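Local coordinates for protein toll-like receptor 13 (PDB 4Z0C) that recognises and binds bacterial 23S ribosomal RNA through its leucine-rich-repeat ectodomain and signals via MYD88 and TRAF6 to activate NF-kappa-B and inflammation, at residues Leu240-Met254 against Lys269-Leu281. Sequence-based numbering, arbitrary orientation.
Sequences LENLSAKHLQNLRAM and KTVCHLLGNLPKL
Successive turns of the leucine-rich-repeat solenoid stack here, and Leu274 of helix 268-275 packs against Leu240 and Leu243 of the loop before strand 253-255 and against Met254 on that strand. With CG anti to its backbone N (chi1 174°), Leu274 sends CD2 within 3.7 Å of both Leu240 CD2 and Leu243 CD2, and Met254 CE reaches the same methyl (3.9 Å). The unbranched methionine, extended beyond CG, can span from its strand to this cluster, passing SD beside Leu275 CD1. Farther along, Leu278 CD2 lies 3.6 Å from Leu248 CB, while Ala245, small enough for close approach, sets CB 3.5 Å from Asn277 CB. Gln249 NE2 donates within its own segment to Ala245 O (177°) and across the contact to Asn277 O (2.8 Å); OE1 lies 3.3 Å from Pro279 CD, the side chains crossing at about a right angle. A water accepts from Lys280 N and donates to Leu251 O, linking the two backbones. Arg252 and Lys280 lie side by side, pointing the same way, Lys280 CE 3.5 Å from Arg252 NH2; their flexible chains let aliphatic parts pack beside charged ends. Strand 253-255 continues the parallel ladder between strands 230-232 and 283-285, and the Cys272-Cys302 disulfide ties helix 268-275 to helix 293-302.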
loop_
_atom_site.group_PDB
_atom_site.type_symbol
_atom_site.label_atom_id
_atom_site.label_comp_id
_atom_site.label_asym_id
_atom_site.label_seq_id
_atom_site.Cartn_x
_atom_site.Cartn_y
_atom_site.Cartn_z
ATOM N N LEU A 240 -18.155 -48.566 9.296
ATOM C CA LEU A 240 -16.913 -49.159 8.796
ATOM C C LEU A 240 -16.789 -50.687 8.931
ATOM O O LEU A 240 -15.979 -51.300 8.231
ATOM C CB LEU A 240 -15.691 -48.473 9.417
ATOM C CG LEU A 240 -15.273 -47.177 8.703
ATOM C CD1 LEU A 240 -15.731 -45.931 9.461
ATOM C CD2 LEU A 240 -13.781 -47.138 8.433
ATOM N N GLU A 241 -17.585 -51.301 9.809
ATOM C CA GLU A 241 -17.610 -52.763 9.926
ATOM C C GLU A 241 -18.074 -53.431 8.625
ATOM O O GLU A 241 -17.639 -54.538 8.294
ATOM C CB GLU A 241 -18.518 -53.202 11.072
ATOM C CG GLU A 241 -17.976 -52.887 12.455
ATOM C CD GLU A 241 -18.353 -51.496 12.925
ATOM O OE1 GLU A 241 -19.180 -50.851 12.247
ATOM O OE2 GLU A 241 -17.833 -51.049 13.974
ATOM N N ASN A 242 -18.947 -52.748 7.887
ATOM C CA ASN A 242 -19.505 -53.282 6.649
ATOM C C ASN A 242 -18.609 -53.056 5.450
ATOM O O ASN A 242 -18.970 -53.351 4.314
ATOM C CB ASN A 242 -20.891 -52.701 6.405
ATOM C CG ASN A 242 -21.884 -53.136 7.456
ATOM O OD1 ASN A 242 -21.538 -53.879 8.371
ATOM N ND2 ASN A 242 -23.118 -52.665 7.342
ATOM N N LEU A 243 -17.428 -52.520 5.714
ATOM C CA LEU A 243 -16.389 -52.440 4.709
ATOM C C LEU A 243 -15.657 -53.759 4.855
ATOM O O LEU A 243 -15.571 -54.313 5.945
ATOM C CB LEU A 243 -15.458 -51.267 5.009
ATOM C CG LEU A 243 -15.044 -50.233 3.955
ATOM C CD1 LEU A 243 -16.054 -50.054 2.829
ATOM C CD2 LEU A 243 -14.801 -48.906 4.658
ATOM N N SER A 244 -15.154 -54.285 3.761
ATOM C CA SER A 244 -14.472 -55.564 3.812
ATOM C C SER A 244 -13.081 -55.503 3.190
ATOM O O SER A 244 -12.937 -55.188 2.018
ATOM C CB SER A 244 -15.331 -56.633 3.125
ATOM O OG SER A 244 -14.518 -57.651 2.569
ATOM N N ALA A 245 -12.064 -55.843 3.970
ATOM C CA ALA A 245 -10.694 -55.839 3.469
ATOM C C ALA A 245 -10.479 -56.783 2.283
ATOM O O ALA A 245 -9.593 -56.564 1.461
ATOM C CB ALA A 245 -9.728 -56.184 4.599
ATOM N N LYS A 246 -11.280 -57.837 2.192
ATOM C CA LYS A 246 -11.157 -58.770 1.075
ATOM C C LYS A 246 -11.463 -58.106 -0.250
ATOM O O LYS A 246 -10.898 -58.466 -1.283
ATOM C CB LYS A 246 -12.047 -60.002 1.270
ATOM C CG LYS A 246 -11.273 -61.227 1.736
ATOM C CD LYS A 246 -11.064 -62.250 0.600
ATOM C CE LYS A 246 -10.522 -61.633 -0.716
ATOM N NZ LYS A 246 -9.093 -61.191 -0.645
ATOM N N HIS A 247 -12.370 -57.139 -0.224
ATOM C CA HIS A 247 -12.734 -56.434 -1.440
ATOM C C HIS A 247 -11.834 -55.233 -1.741
ATOM O O HIS A 247 -12.071 -54.518 -2.711
ATOM C CB HIS A 247 -14.201 -56.012 -1.372
ATOM C CG HIS A 247 -15.147 -57.169 -1.286
ATOM N ND1 HIS A 247 -16.331 -57.116 -0.583
ATOM C CD2 HIS A 247 -15.084 -58.412 -1.826
ATOM C CE1 HIS A 247 -16.953 -58.279 -0.687
ATOM N NE2 HIS A 247 -16.221 -59.079 -1.442
ATOM N N LEU A 248 -10.806 -55.022 -0.918
ATOM C CA LEU A 248 -9.948 -53.834 -1.044
ATOM C C LEU A 248 -8.458 -54.158 -1.034
ATOM O O LEU A 248 -7.665 -53.391 -0.499
ATOM C CB LEU A 248 -10.247 -52.847 0.093
ATOM C CG LEU A 248 -11.705 -52.371 0.138
ATOM C CD1 LEU A 248 -12.063 -51.727 1.486
ATOM C CD2 LEU A 248 -11.997 -51.426 -1.027
ATOM N N GLN A 249 -8.070 -55.287 -1.610
ATOM C CA GLN A 249 -6.683 -55.721 -1.488
ATOM C C GLN A 249 -5.739 -54.936 -2.388
ATOM O O GLN A 249 -4.521 -55.005 -2.224
ATOM C CB GLN A 249 -6.540 -57.223 -1.735
ATOM C CG GLN A 249 -7.122 -58.100 -0.639
ATOM C CD GLN A 249 -6.339 -58.042 0.650
ATOM O OE1 GLN A 249 -5.200 -58.508 0.717
ATOM N NE2 GLN A 249 -6.966 -57.523 1.703
ATOM N N ASN A 250 -6.285 -54.196 -3.341
ATOM C CA ASN A 250 -5.444 -53.325 -4.156
ATOM C C ASN A 250 -5.346 -51.870 -3.669
ATOM O O ASN A 250 -4.659 -51.066 -4.276
ATOM C CB ASN A 250 -5.883 -53.362 -5.623
ATOM C CG ASN A 250 -5.273 -54.528 -6.377
ATOM O OD1 ASN A 250 -4.077 -54.804 -6.252
ATOM N ND2 ASN A 250 -6.098 -55.229 -7.157
ATOM N N LEU A 251 -6.034 -51.549 -2.581
ATOM C CA LEU A 251 -6.124 -50.185 -2.108
ATOM C C LEU A 251 -4.761 -49.628 -1.665
ATOM O O LEU A 251 -4.044 -50.259 -0.888
ATOM C CB LEU A 251 -7.158 -50.077 -0.986
ATOM C CG LEU A 251 -7.844 -48.702 -0.909
ATOM C CD1 LEU A 251 -8.760 -48.498 -2.103
ATOM C CD2 LEU A 251 -8.604 -48.516 0.394
ATOM N N ARG A 252 -4.401 -48.458 -2.195
ATOM C CA ARG A 252 -3.151 -47.785 -1.829
ATOM C C ARG A 252 -3.382 -46.574 -0.911
ATOM O O ARG A 252 -2.498 -46.175 -0.146
ATOM C CB ARG A 252 -2.408 -47.318 -3.083
ATOM C CG ARG A 252 -1.363 -48.279 -3.616
ATOM C CD ARG A 252 -1.979 -49.266 -4.546
ATOM N NE ARG A 252 -0.977 -50.096 -5.208
ATOM C CZ ARG A 252 -1.262 -51.047 -6.095
ATOM N NH1 ARG A 252 -2.524 -51.305 -6.424
ATOM N NH2 ARG A 252 -0.282 -51.745 -6.650
ATOM N N ALA A 253 -4.576 -45.998 -0.981
ATOM C CA ALA A 253 -4.862 -44.759 -0.276
ATOM C C ALA A 253 -6.306 -44.754 0.191
ATOM O O ALA A 253 -7.210 -45.204 -0.527
ATOM C CB ALA A 253 -4.565 -43.526 -1.180
ATOM N N MET A 254 -6.519 -44.247 1.402
ATOM C CA MET A 254 -7.857 -44.135 1.953
ATOM C C MET A 254 -8.042 -42.793 2.625
ATOM O O MET A 254 -7.104 -42.231 3.193
ATOM C CB MET A 254 -8.116 -45.244 2.977
ATOM C CG MET A 254 -9.591 -45.419 3.286
ATOM S SD MET A 254 -9.971 -47.025 3.975
ATOM C CE MET A 254 -11.753 -46.927 4.043
ATOM N N LYS A 269 -10.200 -49.426 17.155
ATOM C CA LYS A 269 -10.275 -50.877 17.066
ATOM C C LYS A 269 -10.948 -51.264 15.750
ATOM O O LYS A 269 -10.438 -52.102 15.009
ATOM C CB LYS A 269 -11.005 -51.456 18.283
ATOM C CG LYS A 269 -10.555 -52.859 18.699
ATOM C CD LYS A 269 -11.141 -53.258 20.067
ATOM C CE LYS A 269 -12.061 -54.472 19.993
ATOM N NZ LYS A 269 -12.983 -54.554 21.170
ATOM N N THR A 270 -12.072 -50.626 15.449
ATOM C CA THR A 270 -12.732 -50.825 14.170
ATOM C C THR A 270 -11.804 -50.463 13.012
ATOM O O THR A 270 -11.590 -51.248 12.095
ATOM C CB THR A 270 -13.957 -49.932 14.044
ATOM O OG1 THR A 270 -14.779 -50.075 15.209
ATOM C CG2 THR A 270 -14.736 -50.283 12.753
ATOM N N VAL A 271 -11.246 -49.261 13.080
ATOM C CA VAL A 271 -10.370 -48.752 12.037
ATOM C C VAL A 271 -9.191 -49.704 11.785
ATOM O O VAL A 271 -8.913 -50.065 10.650
ATOM C CB VAL A 271 -9.867 -47.308 12.371
ATOM C CG1 VAL A 271 -8.929 -46.818 11.305
ATOM C CG2 VAL A 271 -11.052 -46.342 12.499
ATOM N N CYS A 272 -8.505 -50.117 12.840
ATOM C CA CYS A 272 -7.351 -50.990 12.673
ATOM C C CYS A 272 -7.735 -52.371 12.123
ATOM O O CYS A 272 -6.963 -52.981 11.371
ATOM C CB CYS A 272 -6.587 -51.141 13.985
ATOM S SG CYS A 272 -5.528 -49.747 14.401
ATOM N N HIS A 273 -8.918 -52.860 12.488
ATOM C CA HIS A 273 -9.359 -54.163 11.969
ATOM C C HIS A 273 -9.482 -54.119 10.448
ATOM O O HIS A 273 -9.163 -55.089 9.760
ATOM C CB HIS A 273 -10.678 -54.649 12.603
ATOM C CG HIS A 273 -11.141 -55.967 12.067
ATOM N ND1 HIS A 273 -10.389 -57.119 12.178
ATOM C CD2 HIS A 273 -12.247 -56.310 11.363
ATOM C CE1 HIS A 273 -11.023 -58.116 11.588
ATOM N NE2 HIS A 273 -12.154 -57.651 11.085
ATOM N N LEU A 274 -9.942 -52.981 9.940
ATOM C CA LEU A 274 -10.021 -52.749 8.501
ATOM C C LEU A 274 -8.633 -52.539 7.906
ATOM O O LEU A 274 -8.171 -53.329 7.079
ATOM C CB LEU A 274 -10.891 -51.523 8.208
ATOM C CG LEU A 274 -10.981 -51.048 6.758
ATOM C CD1 LEU A 274 -11.496 -52.172 5.853
ATOM C CD2 LEU A 274 -11.861 -49.821 6.663
ATOM N N LEU A 275 -7.981 -51.466 8.345
ATOM C CA LEU A 275 -6.715 -51.003 7.776
ATOM C C LEU A 275 -5.592 -52.038 7.884
ATOM O O LEU A 275 -4.723 -52.117 7.004
ATOM C CB LEU A 275 -6.289 -49.692 8.452
ATOM C CG LEU A 275 -6.648 -48.380 7.757
ATOM C CD1 LEU A 275 -8.051 -48.406 7.155
ATOM C CD2 LEU A 275 -6.505 -47.227 8.733
ATOM N N GLY A 276 -5.596 -52.801 8.978
ATOM C CA GLY A 276 -4.571 -53.801 9.222
ATOM C C GLY A 276 -4.535 -54.920 8.192
ATOM O O GLY A 276 -3.519 -55.606 8.048
ATOM N N ASN A 277 -5.632 -55.098 7.465
ATOM C CA ASN A 277 -5.708 -56.135 6.431
ATOM C C ASN A 277 -5.631 -55.627 4.993
ATOM O O ASN A 277 -6.045 -56.322 4.065
ATOM C CB ASN A 277 -6.958 -56.976 6.619
ATOM C CG ASN A 277 -6.865 -57.881 7.828
ATOM O OD1 ASN A 277 -5.910 -58.648 7.972
ATOM N ND2 ASN A 277 -7.826 -57.754 8.733
ATOM N N LEU A 278 -5.108 -54.417 4.811
ATOM C CA LEU A 278 -4.920 -53.880 3.471
ATOM C C LEU A 278 -3.426 -53.757 3.192
ATOM O O LEU A 278 -2.803 -52.762 3.548
ATOM C CB LEU A 278 -5.619 -52.528 3.359
ATOM C CG LEU A 278 -7.085 -52.570 3.789
ATOM C CD1 LEU A 278 -7.653 -51.168 3.906
ATOM C CD2 LEU A 278 -7.892 -53.406 2.812
ATOM N N PRO A 279 -2.844 -54.783 2.565
ATOM C CA PRO A 279 -1.384 -54.906 2.477
ATOM C C PRO A 279 -0.723 -53.888 1.539
ATOM O O PRO A 279 0.503 -53.752 1.544
ATOM C CB PRO A 279 -1.182 -56.341 1.959
ATOM C CG PRO A 279 -2.439 -56.636 1.193
ATOM C CD PRO A 279 -3.537 -55.931 1.950
ATOM N N LYS A 280 -1.517 -53.185 0.741
ATOM C CA LYS A 280 -0.952 -52.216 -0.187
ATOM C C LYS A 280 -1.198 -50.763 0.281
ATOM O O LYS A 280 -0.761 -49.816 -0.358
ATOM C CB LYS A 280 -1.518 -52.437 -1.587
ATOM C CG LYS A 280 -1.047 -53.716 -2.271
ATOM C CD LYS A 280 0.445 -53.667 -2.524
ATOM C CE LYS A 280 0.761 -53.799 -4.008
ATOM N NZ LYS A 280 2.216 -53.576 -4.284
ATOM N N LEU A 281 -1.909 -50.603 1.389
ATOM C CA LEU A 281 -2.264 -49.287 1.888
ATOM C C LEU A 281 -1.008 -48.516 2.288
ATOM O O LEU A 281 -0.218 -48.991 3.090
ATOM C CB LEU A 281 -3.210 -49.408 3.080
ATOM C CG LEU A 281 -3.698 -48.060 3.614
ATOM C CD1 LEU A 281 -4.691 -47.406 2.656
ATOM C CD2 LEU A 281 -4.298 -48.202 5.011
HETATM O O HOH W 1 -4.027 -52.884 0.328
#